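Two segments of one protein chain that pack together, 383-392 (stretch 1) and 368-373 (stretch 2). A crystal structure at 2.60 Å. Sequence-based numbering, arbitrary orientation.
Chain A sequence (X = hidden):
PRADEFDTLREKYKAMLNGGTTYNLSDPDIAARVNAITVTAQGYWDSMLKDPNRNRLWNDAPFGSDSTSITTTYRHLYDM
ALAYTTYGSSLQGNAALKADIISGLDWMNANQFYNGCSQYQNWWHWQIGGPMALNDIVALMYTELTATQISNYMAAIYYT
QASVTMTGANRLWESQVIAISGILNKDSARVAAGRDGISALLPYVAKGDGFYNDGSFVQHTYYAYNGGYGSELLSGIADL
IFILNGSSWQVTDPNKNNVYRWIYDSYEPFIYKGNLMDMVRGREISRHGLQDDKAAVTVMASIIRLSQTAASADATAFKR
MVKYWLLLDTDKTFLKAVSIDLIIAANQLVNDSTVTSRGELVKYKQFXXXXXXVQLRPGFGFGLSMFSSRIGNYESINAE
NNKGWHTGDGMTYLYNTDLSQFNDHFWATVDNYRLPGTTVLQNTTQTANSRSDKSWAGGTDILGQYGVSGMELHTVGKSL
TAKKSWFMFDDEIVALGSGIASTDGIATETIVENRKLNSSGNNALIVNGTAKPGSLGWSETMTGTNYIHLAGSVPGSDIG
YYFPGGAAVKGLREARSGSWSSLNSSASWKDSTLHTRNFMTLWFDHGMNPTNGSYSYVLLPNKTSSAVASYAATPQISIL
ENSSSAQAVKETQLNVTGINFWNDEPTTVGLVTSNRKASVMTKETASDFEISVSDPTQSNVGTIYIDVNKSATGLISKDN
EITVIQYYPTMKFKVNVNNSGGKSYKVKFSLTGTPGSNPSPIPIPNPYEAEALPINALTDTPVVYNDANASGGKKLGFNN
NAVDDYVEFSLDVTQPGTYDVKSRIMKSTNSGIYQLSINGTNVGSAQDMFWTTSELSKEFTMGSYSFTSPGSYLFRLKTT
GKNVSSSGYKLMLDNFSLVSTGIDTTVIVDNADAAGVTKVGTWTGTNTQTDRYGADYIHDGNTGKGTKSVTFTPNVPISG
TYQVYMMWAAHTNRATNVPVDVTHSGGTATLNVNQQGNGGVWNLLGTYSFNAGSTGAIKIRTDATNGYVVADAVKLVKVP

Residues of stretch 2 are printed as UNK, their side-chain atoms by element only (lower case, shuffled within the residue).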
# COMPACT_ATOMS: atom_id res chain seq x y z
N GLY A 383 7.39 11.14 -8.05
CA GLY A 383 7.23 9.71 -7.91
C GLY A 383 8.00 9.23 -6.70
O GLY A 383 9.08 9.74 -6.40
N LEU A 384 7.44 8.24 -6.00
CA LEU A 384 8.10 7.74 -4.81
C LEU A 384 8.22 6.22 -4.87
O LEU A 384 7.22 5.51 -5.02
CB LEU A 384 7.34 8.18 -3.57
CG LEU A 384 8.00 7.89 -2.23
CD1 LEU A 384 9.26 8.72 -2.06
CD2 LEU A 384 7.03 8.18 -1.14
N SER A 385 9.46 5.73 -4.74
CA SER A 385 9.74 4.31 -4.92
C SER A 385 10.27 3.63 -3.66
O SER A 385 11.38 3.90 -3.20
CB SER A 385 10.73 4.11 -6.07
OG SER A 385 11.07 2.74 -6.19
N MET A 386 9.47 2.73 -3.11
CA MET A 386 9.81 2.08 -1.87
C MET A 386 9.83 0.56 -2.03
O MET A 386 9.46 0.04 -3.08
CB MET A 386 8.78 2.43 -0.80
CG MET A 386 8.61 3.91 -0.56
SD MET A 386 7.20 4.30 0.50
CE MET A 386 5.83 4.15 -0.66
N PHE A 387 10.26 -0.13 -0.98
CA PHE A 387 10.03 -1.57 -0.90
C PHE A 387 9.87 -2.00 0.55
O PHE A 387 10.18 -1.26 1.48
CB PHE A 387 11.10 -2.37 -1.67
CG PHE A 387 12.38 -2.62 -0.91
CD1 PHE A 387 13.36 -1.65 -0.82
CD2 PHE A 387 12.62 -3.86 -0.33
CE1 PHE A 387 14.55 -1.89 -0.14
CE2 PHE A 387 13.81 -4.11 0.34
CZ PHE A 387 14.77 -3.12 0.43
N SER A 388 9.33 -3.20 0.74
CA SER A 388 8.96 -3.67 2.06
C SER A 388 9.14 -5.17 2.11
O SER A 388 9.82 -5.75 1.27
CB SER A 388 7.50 -3.34 2.34
OG SER A 388 6.65 -3.98 1.41
N SER A 389 8.51 -5.81 3.09
CA SER A 389 8.50 -7.25 3.15
C SER A 389 7.48 -7.83 2.17
O SER A 389 7.33 -9.05 2.07
CB SER A 389 8.18 -7.72 4.56
OG SER A 389 6.88 -7.29 4.93
N ARG A 390 6.77 -6.95 1.46
CA ARG A 390 5.80 -7.38 0.46
C ARG A 390 6.29 -7.17 -0.98
O ARG A 390 5.85 -7.86 -1.90
CB ARG A 390 4.49 -6.63 0.64
CG ARG A 390 3.85 -6.74 1.99
CD ARG A 390 2.64 -5.82 2.05
NE ARG A 390 3.02 -4.43 1.78
CZ ARG A 390 3.41 -3.56 2.71
NH1 ARG A 390 3.46 -3.91 3.99
NH2 ARG A 390 3.73 -2.33 2.36
N ILE A 391 7.18 -6.20 -1.15
CA ILE A 391 7.62 -5.76 -2.46
C ILE A 391 9.14 -5.74 -2.52
O ILE A 391 9.78 -5.17 -1.63
CB ILE A 391 7.10 -4.35 -2.75
CG1 ILE A 391 5.57 -4.35 -2.88
CG2 ILE A 391 7.75 -3.78 -4.00
CD1 ILE A 391 5.06 -4.97 -4.16
N GLY A 392 9.70 -6.33 -3.57
CA GLY A 392 11.14 -6.44 -3.72
C GLY A 392 11.84 -5.14 -4.05
O GLY A 392 11.26 -4.24 -4.67
N UNK A 368 -0.67 1.31 -2.73
CA UNK A 368 -0.32 0.46 -1.61
C UNK A 368 0.01 -0.98 -2.01
O UNK A 368 0.71 -1.69 -1.29
c UNK A 368 -1.46 0.46 -0.60
o UNK A 368 -1.58 1.73 -0.00
N UNK A 369 -0.52 -1.41 -3.15
CA UNK A 369 -0.29 -2.77 -3.62
C UNK A 369 1.11 -3.01 -4.18
O UNK A 369 1.51 -4.16 -4.36
N UNK A 370 1.85 -1.94 -4.45
CA UNK A 370 3.19 -2.08 -4.99
C UNK A 370 4.19 -1.09 -4.38
O UNK A 370 5.21 -0.78 -4.99
c UNK A 370 2.79 -0.54 -6.96
c UNK A 370 2.21 1.24 -8.99
s UNK A 370 2.62 -0.48 -8.74
c UNK A 370 3.17 -1.92 -6.51
N UNK A 371 3.90 -0.63 -3.17
CA UNK A 371 4.77 0.31 -2.46
C UNK A 371 5.23 1.50 -3.32
O UNK A 371 6.42 1.77 -3.43
o UNK A 371 4.45 -1.37 -0.29
c UNK A 371 5.99 -0.41 -1.88
o UNK A 371 6.47 -2.25 -0.43
c UNK A 371 5.61 -1.42 -0.79
N UNK A 372 4.27 2.19 -3.94
CA UNK A 372 4.58 3.36 -4.76
C UNK A 372 3.62 4.49 -4.45
O UNK A 372 2.53 4.28 -3.91
c UNK A 372 4.48 3.02 -6.25
c UNK A 372 8.60 0.78 -6.92
c UNK A 372 5.49 1.99 -6.73
c UNK A 372 6.90 2.56 -6.74
n UNK A 372 9.42 0.06 -7.68
n UNK A 372 7.84 1.71 -7.48
n UNK A 372 8.56 0.56 -5.61
N UNK A 373 4.03 5.71 -4.78
CA UNK A 373 3.18 6.88 -4.58
C UNK A 373 3.46 7.92 -5.66
O UNK A 373 4.59 8.03 -6.16
c UNK A 373 3.40 7.47 -3.20
O HOH W 1 2.71 -3.29 -0.82
O HOH W 2 10.90 -1.48 -5.11

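Position 368 carries two side-chain atoms, one carbon and then one oxygen. That is a hydroxymethyl group, and it makes no contact with stretch 1. The residue is Ser368. Its backbone O does reach the interface through water 1, which lies 2.6 Å from Ser368 O and donates to it.

Position 369 has no side-chain atoms. Its backbone O lies 3.6 Å from Ile391 CD1. The residue is Gly369.

Position 370 has four side-chain atoms in an unbranched chain: two carbons, a sulfur and a final carbon. A sulfur inside such a chain identifies Met370. Its CA-to-CB bond points away from stretch 1. Contact is therefore made near the backbone, with Ile391 CD1 3.5 Å from Met370 CA and 4.3 Å from Met370 CB.

Position 371 has two side-chain carbons, the second carrying two oxygens. This is a short carboxylate. The CA-to-CB bond points toward stretch 1. One oxygen is 2.9 Å from Arg390 NH2, and the other is 2.5 Å from Ser388 OG. An acid of this length is Asp371. Asp371 OD1 forms a salt bridge with Arg390 NH2 and also accepts from water 1 at 2.6 Å. Asp371 OD2 accepts the hydrogen bond from Ser388 OG. The backbone takes part too: Met386 N donates to Asp371 O at 3.2 Å.

Position 372 has three carbons, a nitrogen, and then a carbon bearing two more nitrogens. This is a guanidinium group. Its central carbon lies 3.2 Å from Ser385 OG, which sits over one face. The residue is Arg372. Arg372 NH1 makes a weak hydrogen bond to Met386 O at 2.7 Å, near the guanidinium plane, and donates to water 2 at 3.1 Å.

Position 373 has one side-chain carbon, 4.0 Å from Leu384 CB. The residue is Ala373. It pairs with Leu384 through two backbone hydrogen bonds, Leu384 N to Ala373 O at 2.9 Å and Ala373 N to Leu384 O at 3.2 Å.

The contact joins a short antiparallel pairing to a polar cluster. Leu384 and Ala373 share one face of the sheet, while Ser385 and Arg372 share the other. Beyond the strands, Asp371 has the largest area covered by the other stretch. Its carboxylate holds the loop of stretch 1 through Ser388 and Arg390. Ser388 OG also accepts from Arg390 N at 3.0 Å, so the same hydroxyl donates to Asp371 OD2 and accepts from the loop backbone. Water 1 accepts from Arg390 NE at 2.9 Å and links that side chain to Asp371 and Ser368.

Stretch 2 368-373: SGMDRA
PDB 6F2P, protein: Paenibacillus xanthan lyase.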